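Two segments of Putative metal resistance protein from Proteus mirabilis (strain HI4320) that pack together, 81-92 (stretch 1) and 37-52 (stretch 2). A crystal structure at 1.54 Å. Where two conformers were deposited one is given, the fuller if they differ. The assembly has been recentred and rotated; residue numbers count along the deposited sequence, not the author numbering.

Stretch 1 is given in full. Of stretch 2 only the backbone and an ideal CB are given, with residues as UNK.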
# COMPACT_ATOMS: atom_id res chain seq x y z
N GLY A 81 8.40 -16.40 10.81
CA GLY A 81 9.47 -16.70 9.86
C GLY A 81 9.21 -16.25 8.43
O GLY A 81 9.90 -16.71 7.51
N ILE A 82 8.24 -15.34 8.25
CA ILE A 82 7.79 -14.84 6.94
C ILE A 82 7.99 -13.31 6.80
O ILE A 82 7.49 -12.56 7.64
CB ILE A 82 6.27 -15.14 6.74
CG1 ILE A 82 5.93 -16.59 7.11
CG2 ILE A 82 5.81 -14.80 5.33
CD1 ILE A 82 6.65 -17.63 6.27
N HIS A 83 8.71 -12.84 5.78
CA HIS A 83 8.81 -11.39 5.53
C HIS A 83 7.65 -10.84 4.71
O HIS A 83 7.40 -11.30 3.59
CB HIS A 83 10.09 -11.01 4.81
CG HIS A 83 10.30 -9.52 4.72
ND1 HIS A 83 10.59 -8.74 5.82
CD2 HIS A 83 10.26 -8.67 3.66
CE1 HIS A 83 10.73 -7.48 5.45
NE2 HIS A 83 10.53 -7.41 4.14
N THR A 84 6.97 -9.83 5.25
CA THR A 84 5.79 -9.24 4.60
C THR A 84 5.75 -7.72 4.74
O THR A 84 6.37 -7.15 5.64
CB THR A 84 4.51 -9.81 5.18
OG1 THR A 84 4.47 -9.57 6.59
CG2 THR A 84 4.45 -11.31 4.93
N GLN A 85 5.01 -7.08 3.83
CA GLN A 85 4.81 -5.64 3.84
C GLN A 85 3.32 -5.36 3.97
O GLN A 85 2.52 -5.91 3.21
CB GLN A 85 5.38 -4.99 2.58
CG GLN A 85 6.88 -5.29 2.44
CD GLN A 85 7.51 -4.74 1.20
OE1 GLN A 85 8.60 -4.18 1.26
NE2 GLN A 85 6.88 -4.96 0.06
N GLY A 86 2.93 -4.54 4.94
CA GLY A 86 1.52 -4.30 5.18
C GLY A 86 1.27 -3.46 6.40
O GLY A 86 2.04 -2.54 6.69
N TYR A 87 0.17 -3.74 7.08
CA TYR A 87 -0.36 -2.89 8.11
C TYR A 87 -0.84 -3.70 9.29
O TYR A 87 -1.50 -4.74 9.12
CB TYR A 87 -1.54 -2.10 7.58
CG TYR A 87 -1.29 -1.40 6.25
CD1 TYR A 87 -0.64 -0.18 6.20
CD2 TYR A 87 -1.70 -1.97 5.06
CE1 TYR A 87 -0.42 0.48 4.99
CE2 TYR A 87 -1.49 -1.33 3.82
CZ TYR A 87 -0.87 -0.10 3.80
OH TYR A 87 -0.66 0.55 2.61
N ASP A 88 -0.57 -3.22 10.49
CA ASP A 88 -1.19 -3.83 11.66
C ASP A 88 -2.06 -2.82 12.39
O ASP A 88 -2.01 -1.61 12.11
CB ASP A 88 -0.13 -4.45 12.59
CG ASP A 88 0.80 -3.46 13.19
OD1 ASP A 88 0.81 -2.29 12.75
OD2 ASP A 88 1.57 -3.86 14.11
N LYS A 89 -2.92 -3.37 13.23
CA LYS A 89 -3.85 -2.62 14.11
C LYS A 89 -5.02 -2.03 13.32
O LYS A 89 -6.16 -2.34 13.60
CB LYS A 89 -3.13 -1.51 14.88
CG LYS A 89 -1.76 -1.84 15.50
CD LYS A 89 -1.79 -2.95 16.51
CE LYS A 89 -0.38 -3.15 17.10
NZ LYS A 89 -0.27 -4.41 17.89
N GLU A 90 -4.73 -1.13 12.40
CA GLU A 90 -5.75 -0.45 11.63
C GLU A 90 -5.14 0.29 10.48
O GLU A 90 -3.98 0.69 10.55
CB GLU A 90 -6.55 0.50 12.50
CG GLU A 90 -5.73 1.50 13.22
CD GLU A 90 -6.63 2.35 14.09
OE1 GLU A 90 -7.16 3.34 13.52
OE2 GLU A 90 -6.85 1.99 15.28
N VAL A 91 -5.89 0.40 9.40
CA VAL A 91 -5.44 1.15 8.25
C VAL A 91 -6.67 1.74 7.55
O VAL A 91 -7.75 1.16 7.58
CB VAL A 91 -4.63 0.25 7.29
CG1 VAL A 91 -5.45 -0.95 6.82
CG2 VAL A 91 -4.11 1.03 6.11
N VAL A 92 -6.51 2.91 6.93
CA VAL A 92 -7.58 3.56 6.17
C VAL A 92 -7.11 3.85 4.77
O VAL A 92 -6.11 4.56 4.59
CB VAL A 92 -8.01 4.89 6.82
CG1 VAL A 92 -9.19 5.50 6.04
CG2 VAL A 92 -8.42 4.67 8.23
N UNK A 37 -10.21 -2.28 10.65
CA UNK A 37 -9.80 -2.47 12.05
C UNK A 37 -9.49 -3.93 12.28
O UNK A 37 -10.35 -4.77 12.05
CB UNK A 37 -10.88 -1.99 13.02
N UNK A 38 -8.30 -4.23 12.80
CA UNK A 38 -7.82 -5.59 12.96
C UNK A 38 -7.63 -5.97 14.42
O UNK A 38 -7.13 -5.17 15.21
CB UNK A 38 -6.50 -5.77 12.20
N UNK A 39 -7.98 -7.19 14.76
CA UNK A 39 -7.64 -7.70 16.09
C UNK A 39 -6.14 -7.93 16.29
O UNK A 39 -5.40 -8.08 15.32
CB UNK A 39 -8.39 -9.01 16.34
N UNK A 40 -5.69 -7.96 17.56
CA UNK A 40 -4.26 -8.16 17.80
C UNK A 40 -3.73 -9.42 17.16
O UNK A 40 -4.35 -10.47 17.19
CB UNK A 40 -3.98 -8.20 19.30
N UNK A 41 -2.56 -9.28 16.55
CA UNK A 41 -1.87 -10.36 15.90
C UNK A 41 -2.21 -10.50 14.42
O UNK A 41 -1.52 -11.23 13.74
CB UNK A 41 -2.18 -11.67 16.63
N UNK A 42 -3.22 -9.78 13.94
CA UNK A 42 -3.62 -9.86 12.54
C UNK A 42 -3.21 -8.59 11.80
O UNK A 42 -3.30 -7.47 12.33
CB UNK A 42 -5.13 -10.08 12.42
N UNK A 43 -2.73 -8.79 10.58
CA UNK A 43 -2.31 -7.73 9.68
C UNK A 43 -3.02 -7.80 8.36
O UNK A 43 -3.64 -8.81 8.04
CB UNK A 43 -0.80 -7.79 9.46
N UNK A 44 -3.00 -6.72 7.59
CA UNK A 44 -3.35 -6.81 6.19
C UNK A 44 -2.14 -6.33 5.41
O UNK A 44 -1.10 -6.08 6.00
CB UNK A 44 -4.60 -6.00 5.86
N UNK A 45 -2.27 -6.35 4.10
CA UNK A 45 -1.11 -6.23 3.23
C UNK A 45 -1.08 -4.96 2.41
O UNK A 45 -2.09 -4.35 2.12
CB UNK A 45 -1.05 -7.43 2.29
N UNK A 46 0.13 -4.62 2.02
CA UNK A 46 0.39 -3.53 1.09
C UNK A 46 0.19 -4.01 -0.34
O UNK A 46 -0.06 -5.19 -0.58
CB UNK A 46 1.81 -2.98 1.28
N UNK A 47 0.37 -3.10 -1.29
CA UNK A 47 0.18 -3.48 -2.69
C UNK A 47 1.17 -4.54 -3.16
O UNK A 47 0.87 -5.30 -4.09
CB UNK A 47 0.30 -2.24 -3.58
N UNK A 48 2.36 -4.56 -2.56
CA UNK A 48 3.37 -5.61 -2.74
C UNK A 48 3.52 -6.33 -1.42
O UNK A 48 4.21 -5.89 -0.53
CB UNK A 48 4.71 -5.04 -3.21
N UNK A 49 2.81 -7.43 -1.26
CA UNK A 49 2.66 -8.01 0.07
C UNK A 49 3.87 -8.76 0.57
O UNK A 49 3.99 -8.97 1.78
CB UNK A 49 1.46 -8.96 0.08
N UNK A 50 4.73 -9.16 -0.36
CA UNK A 50 5.81 -10.08 -0.07
C UNK A 50 5.35 -11.50 -0.38
O UNK A 50 4.17 -11.76 -0.68
CB UNK A 50 6.26 -9.95 1.39
N UNK A 51 6.27 -12.44 -0.29
CA UNK A 51 5.97 -13.84 -0.55
C UNK A 51 4.79 -14.34 0.32
O UNK A 51 4.74 -14.07 1.52
CB UNK A 51 7.22 -14.69 -0.29
N UNK A 52 3.84 -15.03 -0.29
CA UNK A 52 2.74 -15.67 0.43
C UNK A 52 1.51 -14.81 0.71
O UNK A 52 0.45 -15.33 1.10
CB UNK A 52 3.27 -16.19 1.77

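Position 37 lies in a strand, bridged antiparallel to Glu 90 as a non-hydrogen-bonded pair with side chains on the same sheet face. Its CB is 5.0 Å from Glu 90 CB, and the neighbouring carboxylate favours a donor or cation: Lys, Arg, Gln or Asn. The deposited residue is Gln 37, whose NE2 comes within 3.3 Å of Glu 90 OE2.

At 38 the backbone N donates to Lys 89 O (3.0 Å, 165°), and CA-to-CB points toward stretch 1. The ideal CB is 3.7 Å from Lys 89 O, beside backbone and not charge, so a medium aliphatic would suit: Leu, Ile, Val or Met. It is Leu 38, with CD1 3.8 Å from Tyr 87 O.

Positions 39 to 42 form a type II turn, closed by the bond from 42 N to 39 O (3.1 Å). The CB vectors of 39 and 40 point away, so stretch 1 restricts little there; phi of -55° at 40 is compatible with proline. They are Ala 39 and Pro 40. At 41, phi/psi of 91/-10 would jam a CB against the preceding carbonyl, which calls for glycine, and Gly 41 is found. The sideways CB of 42 has nothing of stretch 1 within 5.5 Å; many residues would fit, and Trp 42 leads its ring away. Its O and Ala 39 O accept from one water, which accepts from Lys 89 N (2.9 Å).

At 43 the ideal CB is tight against Tyr 87 O (3.1 Å) and shares a sheet face with Asp 88. A long, flexible, perhaps basic chain is reasonable. Lys 43 packs its CG 3.7 Å from Asp 88 CB, then leads its end away.

Position 44 pairs with Tyr 87 through two bonds, 44 N to Tyr 87 O and Tyr 87 N to 44 O, both 2.9 Å. Its CB is 5.2 Å from Val 91 CG1, suiting Val, Ile or Thr. Thr 44 places CG2 3.8 Å from Val 91 CG1 and at the edge of the Tyr 87 ring.

Position 45 sits 3.8 Å CA to CA from Gly 86; its side chain heads away overall, leaving room for an aromatic or a long chain. Tyr 45 brings CE1 4.2 Å from Thr 84 CG2.

At 46, N donates to Gln 85 O (3.0 Å), and the CB is 4.5 Å from Tyr 87 CE2, inviting a large apolar residue. Trp 46 sets CD1 3.2 Å from Tyr 87 OH and CE3 3.4 Å from Gln 85 NE2.

Position 47 points away and is permissive: Arg 47. At 48, the main-chain O accepts from Gln 85 NE2 (2.9 Å), so several side chains would serve: Ser 48. At 49, phi of -77° admits proline and CB points away; Pro 49 O accepts from Gln 85 N (3.0 Å).

At 50, a CB would lie 2.8 Å from His 83 O, a clash: Gly 50. Position 51 is loosely constrained: Glu 51. Position 52, at 87/-12, again calls for glycine: Gly 52.

Stretch 2 (37-52) QLAPGWKTYWRSPGEG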
# COMPACT_ATOMS: atom_id res chain seq x y z
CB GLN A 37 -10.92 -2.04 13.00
CG GLN A 37 -11.10 -0.54 13.18
CD GLN A 37 -10.18 0.07 14.23
OE1 GLN A 37 -9.73 -0.59 15.17
NE2 GLN A 37 -9.90 1.36 14.08
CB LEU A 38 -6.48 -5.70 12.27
CG LEU A 38 -6.53 -5.36 10.78
CD1 LEU A 38 -5.11 -5.07 10.29
CD2 LEU A 38 -7.07 -6.52 10.01
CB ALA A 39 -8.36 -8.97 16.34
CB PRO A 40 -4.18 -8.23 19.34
CG PRO A 40 -5.29 -7.35 19.79
CD PRO A 40 -6.40 -7.58 18.80
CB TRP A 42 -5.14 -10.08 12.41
CG TRP A 42 -5.61 -11.44 12.86
CD1 TRP A 42 -6.01 -11.79 14.11
CD2 TRP A 42 -5.73 -12.61 12.06
NE1 TRP A 42 -6.38 -13.10 14.13
CE2 TRP A 42 -6.21 -13.64 12.89
CE3 TRP A 42 -5.47 -12.90 10.72
CZ2 TRP A 42 -6.44 -14.92 12.42
CZ3 TRP A 42 -5.70 -14.18 10.26
CH2 TRP A 42 -6.18 -15.17 11.10
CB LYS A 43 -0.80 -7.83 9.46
CG LYS A 43 -0.00 -7.69 10.76
CD LYS A 43 1.31 -8.43 10.74
CE LYS A 43 1.97 -8.44 12.14
NZ LYS A 43 1.38 -9.43 13.10
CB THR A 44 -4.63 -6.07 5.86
OG1 THR A 44 -5.03 -6.35 4.50
CG2 THR A 44 -4.53 -4.57 6.08
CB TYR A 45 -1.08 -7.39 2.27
CG TYR A 45 -0.91 -8.76 2.86
CD1 TYR A 45 0.35 -9.31 3.03
CD2 TYR A 45 -2.01 -9.52 3.18
CE1 TYR A 45 0.51 -10.61 3.52
CE2 TYR A 45 -1.87 -10.81 3.66
CZ TYR A 45 -0.60 -11.34 3.82
OH TYR A 45 -0.45 -12.62 4.29
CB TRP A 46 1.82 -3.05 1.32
CG TRP A 46 2.27 -1.78 0.66
CD1 TRP A 46 1.62 -0.60 0.62
CD2 TRP A 46 3.53 -1.57 0.00
NE1 TRP A 46 2.37 0.35 -0.04
CE2 TRP A 46 3.55 -0.23 -0.42
CE3 TRP A 46 4.64 -2.38 -0.27
CZ2 TRP A 46 4.61 0.33 -1.10
CZ3 TRP A 46 5.72 -1.80 -0.96
CH2 TRP A 46 5.69 -0.46 -1.34
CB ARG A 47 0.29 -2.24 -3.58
CG ARG A 47 1.64 -1.59 -3.58
CD ARG A 47 1.65 -0.34 -4.44
NE ARG A 47 2.99 0.19 -4.40
CZ ARG A 47 3.32 1.45 -4.15
NH1 ARG A 47 2.36 2.38 -3.95
NH2 ARG A 47 4.59 1.79 -4.10
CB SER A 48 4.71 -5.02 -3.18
OG SER A 48 4.59 -4.48 -4.50
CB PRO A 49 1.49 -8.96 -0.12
CG PRO A 49 1.55 -9.35 -1.55
CD PRO A 49 2.03 -8.14 -2.28
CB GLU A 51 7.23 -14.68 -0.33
CG GLU A 51 7.15 -16.11 -0.84
CD GLU A 51 8.43 -16.89 -0.58
OE1 GLU A 51 9.41 -16.29 -0.08
OE2 GLU A 51 8.46 -18.11 -0.88
O HOH W 1 -3.12 -5.99 14.43
O HOH W 2 -1.07 -6.90 15.77
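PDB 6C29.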